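PDB 3K5J: suppressor of fused family protein from Neisseria gonorrhoeae, which is of unknown function but resembles the N-terminal domain of human Suppressor of fused and may likewise act in protein binding. Local coordinates for residues L12-W26 against F38-E50. Numbering follows the deposited sequence. Where two conformers were deposited one is given.
Sequences LQKFWKHHDIKGFTW and FQVFQVIPNHEDE. With SO4 (sulfate ion), chain C.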
ATOM      1  N   LEU A  12     -11.809   8.632   0.584  1.00 12.28           N
ATOM      2  CA  LEU A  12     -10.540   9.266   0.262  1.00 12.48           C
ATOM      3  C   LEU A  12     -10.695  10.764   0.011  1.00 13.24           C
ATOM      4  O   LEU A  12      -9.870  11.557   0.431  1.00 13.78           O
ATOM      5  CB  LEU A  12      -9.877   8.595  -0.950  1.00 12.61           C
ATOM      6  CG  LEU A  12      -9.636   7.096  -0.893  1.00 12.08           C
ATOM      7  CD1 LEU A  12      -9.082   6.562  -2.211  1.00 13.40           C
ATOM      8  CD2 LEU A  12      -8.763   6.740   0.320  1.00 14.47           C
ATOM      9  N   GLN A  13     -11.776  11.133  -0.681  1.00 13.88           N
ATOM     10  CA  GLN A  13     -12.018  12.537  -1.014  1.00 15.08           C
ATOM     11  C   GLN A  13     -12.283  13.379   0.251  1.00 14.92           C
ATOM     12  O   GLN A  13     -11.871  14.563   0.329  1.00 17.19           O
ATOM     13  CB  GLN A  13     -13.155  12.673  -2.023  1.00 14.86           C
ATOM     14  CG  GLN A  13     -13.269  14.027  -2.622  1.00 16.30           C
ATOM     15  CD  GLN A  13     -12.053  14.440  -3.460  1.00 20.19           C
ATOM     16  OE1 GLN A  13     -11.999  14.095  -4.652  1.00 20.80           O
ATOM     17  NE2 GLN A  13     -11.074  15.195  -2.865  1.00 18.39           N
ATOM     18  N   LYS A  14     -12.964  12.781   1.223  1.00 15.78           N
ATOM     19  CA  LYS A  14     -13.239  13.406   2.536  0.50 16.91           C
ATOM     20  C   LYS A  14     -11.953  13.629   3.318  1.00 17.86           C
ATOM     21  O   LYS A  14     -11.777  14.663   3.988  1.00 20.52           O
ATOM     22  CB  LYS A  14     -14.201  12.527   3.347  0.50 18.30           C
ATOM     23  CG  LYS A  14     -14.502  13.008   4.765  0.50 22.56           C
ATOM     24  CD  LYS A  14     -15.203  11.950   5.578  0.50 27.48           C
ATOM     25  CE  LYS A  14     -14.996  12.196   7.057  0.50 32.94           C
ATOM     26  NZ  LYS A  14     -15.489  13.541   7.433  0.50 34.10           N
ATOM     27  N   PHE A  15     -11.043  12.655   3.249  1.00 15.79           N
ATOM     28  CA  PHE A  15      -9.785  12.759   3.972  1.00 14.87           C
ATOM     29  C   PHE A  15      -8.875  13.807   3.318  1.00 15.62           C
ATOM     30  O   PHE A  15      -8.275  14.629   3.996  1.00 19.28           O
ATOM     31  CB  PHE A  15      -9.104  11.381   4.079  1.00 15.11           C
ATOM     32  CG  PHE A  15      -7.851  11.434   4.894  1.00 15.78           C
ATOM     33  CD1 PHE A  15      -7.940  11.610   6.242  1.00 18.16           C
ATOM     34  CD2 PHE A  15      -6.615  11.405   4.320  1.00 20.29           C
ATOM     35  CE1 PHE A  15      -6.820  11.758   6.991  1.00 17.79           C
ATOM     36  CE2 PHE A  15      -5.481  11.541   5.091  1.00 19.93           C
ATOM     37  CZ  PHE A  15      -5.616  11.712   6.440  1.00 16.28           C
ATOM     38  N   TRP A  16      -8.804  13.772   1.984  1.00 17.09           N
ATOM     39  CA  TRP A  16      -8.061  14.756   1.199  1.00 17.64           C
ATOM     40  C   TRP A  16      -9.014  15.701   0.446  1.00 16.82           C
ATOM     41  O   TRP A  16      -9.080  15.694  -0.789  1.00 17.40           O
ATOM     42  CB  TRP A  16      -7.112  14.077   0.248  1.00 18.97           C
ATOM     43  CG  TRP A  16      -5.960  13.358   0.894  1.00 20.24           C
ATOM     44  CD1 TRP A  16      -4.872  13.939   1.463  1.00 25.69           C
ATOM     45  CD2 TRP A  16      -5.751  11.940   0.983  1.00 17.45           C
ATOM     46  NE1 TRP A  16      -4.010  12.976   1.919  1.00 21.61           N
ATOM     47  CE2 TRP A  16      -4.514  11.741   1.617  1.00 17.03           C
ATOM     48  CE3 TRP A  16      -6.486  10.832   0.612  1.00 15.09           C
ATOM     49  CZ2 TRP A  16      -4.024  10.482   1.897  1.00 18.99           C
ATOM     50  CZ3 TRP A  16      -5.971   9.547   0.896  1.00 15.41           C
ATOM     51  CH2 TRP A  16      -4.756   9.403   1.496  1.00 18.26           C
ATOM     52  N   LYS A  17      -9.693  16.570   1.214  1.00 19.57           N
ATOM     53  CA  LYS A  17     -10.766  17.429   0.712  0.50 21.48           C
ATOM     54  C   LYS A  17     -10.307  18.329  -0.436  1.00 21.19           C
ATOM     55  O   LYS A  17     -11.111  18.639  -1.363  1.00 24.31           O
ATOM     56  CB  LYS A  17     -11.357  18.265   1.872  0.50 24.16           C
ATOM     57  CG  LYS A  17     -12.443  19.271   1.463  0.50 27.51           C
ATOM     58  N   HIS A  18      -9.041  18.739  -0.396  1.00 20.63           N
ATOM     59  CA  HIS A  18      -8.548  19.692  -1.402  1.00 22.34           C
ATOM     60  C   HIS A  18      -7.593  19.115  -2.405  1.00 23.15           C
ATOM     61  O   HIS A  18      -6.801  19.838  -2.998  1.00 26.50           O
ATOM     62  CB  HIS A  18      -7.961  20.914  -0.667  1.00 24.11           C
ATOM     63  CG  HIS A  18      -8.978  21.586   0.175  1.00 29.26           C
ATOM     64  ND1 HIS A  18     -10.054  22.237  -0.387  1.00 30.59           N
ATOM     65  CD2 HIS A  18      -9.178  21.599   1.513  1.00 33.85           C
ATOM     66  CE1 HIS A  18     -10.844  22.677   0.572  1.00 33.03           C
ATOM     67  NE2 HIS A  18     -10.342  22.300   1.736  1.00 30.45           N
ATOM     68  N   HIS A  19      -7.664  17.788  -2.617  1.00 19.84           N
ATOM     69  CA  HIS A  19      -6.849  17.143  -3.638  1.00 18.57           C
ATOM     70  C   HIS A  19      -7.728  16.512  -4.702  1.00 19.33           C
ATOM     71  O   HIS A  19      -8.836  16.034  -4.392  1.00 21.33           O
ATOM     72  CB  HIS A  19      -5.952  16.053  -3.005  1.00 18.53           C
ATOM     73  CG  HIS A  19      -4.813  16.607  -2.204  1.00 19.62           C
ATOM     74  ND1 HIS A  19      -4.989  17.211  -0.972  1.00 23.11           N
ATOM     75  CD2 HIS A  19      -3.490  16.687  -2.479  1.00 20.45           C
ATOM     76  CE1 HIS A  19      -3.815  17.612  -0.515  1.00 21.24           C
ATOM     77  NE2 HIS A  19      -2.896  17.325  -1.415  1.00 23.34           N
ATOM     78  N   ASP A  20      -7.243  16.519  -5.941  1.00 17.91           N
ATOM     79  CA  ASP A  20      -7.859  15.789  -7.033  1.00 17.55           C
ATOM     80  C   ASP A  20      -7.477  14.295  -6.877  1.00 17.20           C
ATOM     81  O   ASP A  20      -6.355  13.975  -6.488  1.00 17.70           O
ATOM     82  CB  ASP A  20      -7.388  16.320  -8.381  1.00 20.34           C
ATOM     83  CG  ASP A  20      -7.821  17.776  -8.606  1.00 29.72           C
ATOM     84  OD1 ASP A  20      -8.978  18.122  -8.246  1.00 37.13           O
ATOM     85  OD2 ASP A  20      -6.992  18.551  -9.131  1.00 38.61           O
ATOM     86  N   ILE A  21      -8.429  13.434  -7.204  1.00 15.05           N
ATOM     87  CA  ILE A  21      -8.284  11.997  -7.148  1.00 15.16           C
ATOM     88  C   ILE A  21      -8.761  11.409  -8.465  1.00 15.69           C
ATOM     89  O   ILE A  21      -9.875  11.713  -8.947  1.00 19.58           O
ATOM     90  CB  ILE A  21      -9.065  11.391  -5.967  1.00 15.34           C
ATOM     91  CG1 ILE A  21      -8.666  12.048  -4.646  1.00 15.27           C
ATOM     92  CG2 ILE A  21      -8.932   9.810  -5.974  1.00 14.95           C
ATOM     93  CD1 ILE A  21      -9.430  11.552  -3.404  1.00 16.82           C
ATOM     94  N   LYS A  22      -7.915  10.593  -9.081  1.00 14.64           N
ATOM     95  CA  LYS A  22      -8.189   9.932 -10.356  0.50 15.58           C
ATOM     96  C   LYS A  22      -8.430   8.450 -10.113  1.00 14.63           C
ATOM     97  O   LYS A  22      -7.710   7.827  -9.347  1.00 16.59           O
ATOM     98  CB  LYS A  22      -7.003  10.071 -11.340  0.50 16.49           C
ATOM     99  CG  LYS A  22      -7.193   9.346 -12.704  0.50 16.62           C
ATOM    100  CD  LYS A  22      -6.081   9.640 -13.719  0.50 18.01           C
ATOM    101  CE  LYS A  22      -6.394   9.085 -15.099  0.50 19.82           C
ATOM    102  NZ  LYS A  22      -5.348   9.415 -16.104  0.50 21.07           N
ATOM    103  N   GLY A  23      -9.411   7.882 -10.792  1.00 13.92           N
ATOM    104  CA  GLY A  23      -9.709   6.467 -10.726  1.00 12.96           C
ATOM    105  C   GLY A  23      -9.300   5.755 -11.980  1.00 13.36           C
ATOM    106  O   GLY A  23      -9.431   6.286 -13.097  1.00 16.88           O
ATOM    107  N   PHE A  24      -8.844   4.519 -11.782  1.00 13.82           N
ATOM    108  CA  PHE A  24      -8.388   3.603 -12.838  1.00 12.84           C
ATOM    109  C   PHE A  24      -9.206   2.328 -12.775  1.00 12.36           C
ATOM    110  O   PHE A  24      -9.656   1.884 -11.697  1.00 13.19           O
ATOM    111  CB  PHE A  24      -6.928   3.266 -12.656  1.00 12.76           C
ATOM    112  CG  PHE A  24      -6.031   4.469 -12.744  1.00 14.99           C
ATOM    113  CD1 PHE A  24      -5.606   4.910 -13.988  1.00 21.05           C
ATOM    114  CD2 PHE A  24      -5.660   5.169 -11.649  1.00 19.35           C
ATOM    115  CE1 PHE A  24      -4.780   6.006 -14.091  1.00 21.93           C
ATOM    116  CE2 PHE A  24      -4.820   6.294 -11.770  1.00 22.90           C
ATOM    117  CZ  PHE A  24      -4.419   6.695 -12.972  1.00 20.13           C
ATOM    118  N   THR A  25      -9.412   1.739 -13.948  1.00 13.21           N
ATOM    119  CA  THR A  25     -10.155   0.511 -14.128  1.00 12.42           C
ATOM    120  C   THR A  25      -9.469  -0.413 -15.136  1.00 15.09           C
ATOM    121  O   THR A  25      -8.522  -0.006 -15.823  1.00 15.32           O
ATOM    122  CB  THR A  25     -11.601   0.813 -14.656  1.00 14.17           C
ATOM    123  OG1 THR A  25     -11.491   1.368 -15.959  1.00 14.94           O
ATOM    124  CG2 THR A  25     -12.409   1.759 -13.747  1.00 14.63           C
ATOM    125  N   TRP A  26      -9.939  -1.658 -15.195  1.00 13.63           N
ATOM    126  CA  TRP A  26      -9.461  -2.642 -16.178  1.00 14.40           C
ATOM    127  C   TRP A  26     -10.618  -3.157 -17.020  1.00 15.49           C
ATOM    128  O   TRP A  26     -11.707  -3.437 -16.517  1.00 16.45           O
ATOM    129  CB  TRP A  26      -8.798  -3.838 -15.507  1.00 14.00           C
ATOM    130  CG  TRP A  26      -7.440  -3.542 -14.950  1.00 13.70           C
ATOM    131  CD1 TRP A  26      -6.249  -3.922 -15.503  1.00 16.70           C
ATOM    132  CD2 TRP A  26      -7.099  -2.863 -13.711  1.00 13.18           C
ATOM    133  NE1 TRP A  26      -5.201  -3.498 -14.705  1.00 15.52           N
ATOM    134  CE2 TRP A  26      -5.693  -2.833 -13.617  1.00 13.74           C
ATOM    135  CE3 TRP A  26      -7.837  -2.244 -12.699  1.00 13.61           C
ATOM    136  CZ2 TRP A  26      -5.029  -2.268 -12.531  1.00 14.00           C
ATOM    137  CZ3 TRP A  26      -7.166  -1.643 -11.653  1.00 14.35           C
ATOM    138  CH2 TRP A  26      -5.765  -1.637 -11.604  1.00 14.92           C
ATOM    139  N   PHE A  38     -12.521  -4.070  -9.778  1.00 11.49           N
ATOM    140  CA  PHE A  38     -11.426  -3.540  -8.965  1.00 11.27           C
ATOM    141  C   PHE A  38     -10.924  -2.235  -9.543  1.00 10.83           C
ATOM    142  O   PHE A  38     -10.747  -2.085 -10.758  1.00 12.08           O
ATOM    143  CB  PHE A  38     -10.265  -4.548  -8.921  1.00 11.57           C
ATOM    144  CG  PHE A  38      -9.062  -4.073  -8.143  1.00 10.91           C
ATOM    145  CD1 PHE A  38      -9.059  -4.068  -6.761  1.00 12.56           C
ATOM    146  CD2 PHE A  38      -7.910  -3.700  -8.818  1.00 10.71           C
ATOM    147  CE1 PHE A  38      -7.971  -3.647  -6.065  1.00 12.15           C
ATOM    148  CE2 PHE A  38      -6.786  -3.320  -8.113  1.00 12.48           C
ATOM    149  CZ  PHE A  38      -6.821  -3.269  -6.732  1.00 13.52           C
ATOM    150  N   GLN A  39     -10.643  -1.278  -8.654  1.00 10.66           N
ATOM    151  CA  GLN A  39     -10.061  -0.006  -9.048  1.00 10.17           C
ATOM    152  C   GLN A  39      -8.796   0.313  -8.252  1.00 10.72           C
ATOM    153  O   GLN A  39      -8.540  -0.238  -7.187  1.00 11.97           O
ATOM    154  CB  GLN A  39     -11.017   1.181  -8.865  1.00 11.82           C
ATOM    155  CG  GLN A  39     -12.213   1.145  -9.781  1.00 12.57           C
ATOM    156  CD  GLN A  39     -12.886   2.490  -9.956  1.00 11.62           C
ATOM    157  OE1 GLN A  39     -13.950   2.731  -9.405  1.00 12.83           O
ATOM    158  NE2 GLN A  39     -12.207   3.405 -10.668  1.00 13.20           N
ATOM    159  N   VAL A  40      -8.008   1.237  -8.802  1.00 11.52           N
ATOM    160  CA  VAL A  40      -6.986   1.949  -8.030  1.00 10.58           C
ATOM    161  C   VAL A  40      -7.345   3.428  -8.120  1.00 10.91           C
ATOM    162  O   VAL A  40      -7.702   3.923  -9.197  1.00 12.04           O
ATOM    163  CB  VAL A  40      -5.553   1.677  -8.562  1.00 11.45           C
ATOM    164  CG1 VAL A  40      -4.494   2.625  -7.961  1.00 12.16           C
ATOM    165  CG2 VAL A  40      -5.211   0.189  -8.279  1.00 12.75           C
ATOM    166  N   PHE A  41      -7.233   4.109  -7.006  1.00 10.43           N
ATOM    167  CA  PHE A  41      -7.388   5.574  -6.938  1.00 11.65           C
ATOM    168  C   PHE A  41      -6.041   6.213  -6.682  1.00 11.43           C
ATOM    169  O   PHE A  41      -5.265   5.705  -5.893  1.00 12.50           O
ATOM    170  CB  PHE A  41      -8.378   5.982  -5.836  1.00 10.57           C
ATOM    171  CG  PHE A  41      -9.789   5.553  -6.130  1.00 11.75           C
ATOM    172  CD1 PHE A  41     -10.487   6.149  -7.171  1.00 11.73           C
ATOM    173  CD2 PHE A  41     -10.421   4.552  -5.383  1.00 10.50           C
ATOM    174  CE1 PHE A  41     -11.789   5.744  -7.455  1.00 13.80           C
ATOM    175  CE2 PHE A  41     -11.736   4.161  -5.663  1.00 10.58           C
ATOM    176  CZ  PHE A  41     -12.414   4.725  -6.699  1.00 11.45           C
ATOM    177  N   GLN A  42      -5.771   7.316  -7.383  1.00 10.75           N
ATOM    178  CA  GLN A  42      -4.537   8.085  -7.290  1.00 11.45           C
ATOM    179  C   GLN A  42      -4.867   9.468  -6.724  1.00 11.93           C
ATOM    180  O   GLN A  42      -5.601  10.249  -7.369  1.00 13.19           O
ATOM    181  CB  GLN A  42      -3.938   8.231  -8.673  1.00 13.03           C
ATOM    182  CG  GLN A  42      -2.683   9.052  -8.780  1.00 14.08           C
ATOM    183  CD  GLN A  42      -2.419   9.471 -10.197  1.00 15.92           C
ATOM    184  OE1 GLN A  42      -3.285  10.114 -10.822  1.00 21.26           O
ATOM    185  NE2 GLN A  42      -1.232   9.171 -10.705  1.00 19.24           N
ATOM    186  N   VAL A  43      -4.335   9.761  -5.542  1.00 12.06           N
ATOM    187  CA  VAL A  43      -4.478  11.053  -4.916  1.00 11.80           C
ATOM    188  C   VAL A  43      -3.284  11.901  -5.417  1.00 13.35           C
ATOM    189  O   VAL A  43      -2.123  11.553  -5.166  1.00 13.88           O
ATOM    190  CB  VAL A  43      -4.503  10.977  -3.384  1.00 13.43           C
ATOM    191  CG1 VAL A  43      -4.798  12.351  -2.779  1.00 16.02           C
ATOM    192  CG2 VAL A  43      -5.514   9.908  -2.888  1.00 13.32           C
ATOM    193  N   ILE A  44      -3.599  12.954  -6.138  1.00 15.75           N
ATOM    194  CA  ILE A  44      -2.615  13.754  -6.845  1.00 15.60           C
ATOM    195  C   ILE A  44      -2.125  14.881  -5.948  1.00 15.98           C
ATOM    196  O   ILE A  44      -2.930  15.600  -5.348  1.00 18.28           O
ATOM    197  CB  ILE A  44      -3.267  14.330  -8.117  1.00 17.92           C
ATOM    198  CG1 ILE A  44      -3.668  13.192  -9.056  1.00 18.79           C
ATOM    199  CG2 ILE A  44      -2.326  15.292  -8.863  1.00 18.28           C
ATOM    200  CD1 ILE A  44      -4.768  13.578 -10.077  1.00 21.42           C
ATOM    201  N   PRO A  45      -0.788  15.055  -5.857  1.00 16.71           N
ATOM    202  CA  PRO A  45      -0.259  16.132  -5.028  1.00 18.81           C
ATOM    203  C   PRO A  45      -0.670  17.509  -5.576  1.00 18.16           C
ATOM    204  O   PRO A  45      -0.749  17.698  -6.801  1.00 19.90           O
ATOM    205  CB  PRO A  45       1.263  15.919  -5.098  1.00 20.35           C
ATOM    206  CG  PRO A  45       1.511  15.130  -6.302  1.00 20.35           C
ATOM    207  CD  PRO A  45       0.278  14.277  -6.483  1.00 16.22           C
ATOM    208  N   ASN A  46      -0.817  18.448  -4.670  1.00 21.00           N
ATOM    209  CA  ASN A  46      -1.020  19.851  -5.055  1.00 21.51           C
ATOM    210  C   ASN A  46       0.293  20.618  -5.283  1.00 23.08           C
ATOM    211  O   ASN A  46       0.265  21.669  -5.908  1.00 26.70           O
ATOM    212  CB  ASN A  46      -1.808  20.545  -3.981  1.00 22.67           C
ATOM    213  CG  ASN A  46      -3.265  20.162  -3.977  1.00 21.45           C
ATOM    214  OD1 ASN A  46      -3.828  19.876  -5.047  1.00 23.53           O
ATOM    215  ND2 ASN A  46      -3.897  20.194  -2.786  1.00 25.61           N
ATOM    216  N   HIS A  47       1.395  20.121  -4.721  1.00 21.43           N
ATOM    217  CA  HIS A  47       2.721  20.753  -4.842  0.50 23.22           C
ATOM    218  C   HIS A  47       3.832  19.748  -4.882  1.00 25.41           C
ATOM    219  O   HIS A  47       3.610  18.580  -4.601  1.00 24.28           O
ATOM    220  CB  HIS A  47       2.942  21.687  -3.680  0.50 24.43           C
ATOM    221  CG  HIS A  47       1.826  22.632  -3.511  0.50 22.20           C
ATOM    222  ND1 HIS A  47       1.618  23.681  -4.381  0.50 25.98           N
ATOM    223  CD2 HIS A  47       0.806  22.657  -2.626  0.50 24.64           C
ATOM    224  CE1 HIS A  47       0.529  24.332  -4.014  0.50 25.24           C
ATOM    225  NE2 HIS A  47       0.015  23.727  -2.959  0.50 21.90           N
ATOM    226  N   GLU A  48       5.036  20.209  -5.243  1.00 29.01           N
ATOM    227  CA  GLU A  48       6.188  19.324  -5.449  1.00 29.02           C
ATOM    228  C   GLU A  48       6.641  18.665  -4.151  1.00 27.38           C
ATOM    229  O   GLU A  48       7.287  17.610  -4.192  1.00 32.78           O
ATOM    230  CB  GLU A  48       7.380  20.118  -6.081  1.00 31.31           C
ATOM    231  N   ASP A  49       6.269  19.237  -3.015  1.00 24.62           N
ATOM    232  CA  ASP A  49       6.723  18.708  -1.724  0.70 26.22           C
ATOM    233  C   ASP A  49       5.738  17.701  -1.120  1.00 26.33           C
ATOM    234  O   ASP A  49       5.873  17.306   0.041  1.00 29.35           O
ATOM    235  CB  ASP A  49       6.991  19.854  -0.744  0.70 27.57           C
ATOM    236  CG  ASP A  49       5.796  20.703  -0.558  0.70 30.76           C
ATOM    237  OD1 ASP A  49       4.768  20.340  -1.176  0.70 26.78           O
ATOM    238  OD2 ASP A  49       5.841  21.708   0.166  0.70 36.15           O
ATOM    239  N   GLU A  50       4.755  17.281  -1.910  1.00 22.93           N
ATOM    240  CA  GLU A  50       3.729  16.291  -1.529  0.50 20.88           C
ATOM    241  C   GLU A  50       3.876  15.025  -2.349  1.00 19.24           C
ATOM    242  O   GLU A  50       4.158  15.116  -3.509  1.00 21.32           O
ATOM    243  CB  GLU A  50       2.334  16.853  -1.808  0.50 18.34           C
ATOM    244  CG  GLU A  50       1.946  17.903  -0.805  0.50 21.11           C
ATOM    245  CD  GLU A  50       0.633  18.583  -1.118  0.50 23.65           C
ATOM    246  OE1 GLU A  50      -0.145  18.063  -1.925  0.50 19.97           O
ATOM    247  OE2 GLU A  50       0.379  19.642  -0.541  0.50 25.14           O
TER
HETATM  248  S   SO4 C 184      -6.264  18.278   2.201  1.00 30.14           S
HETATM  249  O1  SO4 C 184      -5.306  19.355   1.894  1.00 37.88           O
HETATM  250  O2  SO4 C 184      -5.537  17.199   2.924  1.00 40.02           O
HETATM  251  O3  SO4 C 184      -7.318  18.847   3.055  1.00 39.47           O
HETATM  252  O4  SO4 C 184      -6.781  17.831   0.927  1.00 25.43           O
HETATM  253  O   HOH W   1      -4.539  17.511  -6.349  1.00 21.30           O
HETATM  254  O   HOH W   2     -11.799  -2.659 -13.212  1.00 12.83           O
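The His19 ring carries Asn46 ND2 over the centre of one face, and at its edge lie Ile44 O, the Glu50 carboxylate and a sulfate, probably from the crystallisation liquor. The Trp16 indole has Phe15 CD2 over one face and Val43 CG1 against the opposite one, a CH-pi contact. Both rings sit at one end of an antiparallel strand pair, 21-24 with 39-43, at the edge of the mixed sheet of this Sufu-like fold. Strand 52-57 flanks 39-43 on its other side.

The backbones pair through Lys22 with Gln42 and Phe24 with Val40. The bond from Lys22 N to Gln42 O is 2.9 Å, and that from Val40 N to Phe24 O is weak. Ile21, Phe41 and Val43 share one face of the sheet. Ile21 and Phe41 pack on helix 2-15, where Leu12 CD1 meets Phe41 CB at 3.7 Å, and Val43 meets Trp16 just beyond it. Gln42 points to the other face, as does Phe24, whose ring edge touches Gln42 CB. The Gln42 amide is held by Tyr54 and Glu74. At the far end, the Trp26 edge meets Val40 CG2.

Chi1 of -73° (CG anti to the carbonyl carbon) turns the His19 ring toward 38-50, and its two nitrogens bond to different partners. His19 ND1 donates to sulfate O4 at 2.7 Å. His19 NE2 donates to Glu50 OE1 at 2.9 Å. Asn46 N reaches that same Glu50 OE1 from the opposite face of the carboxylate, also at 2.9 Å.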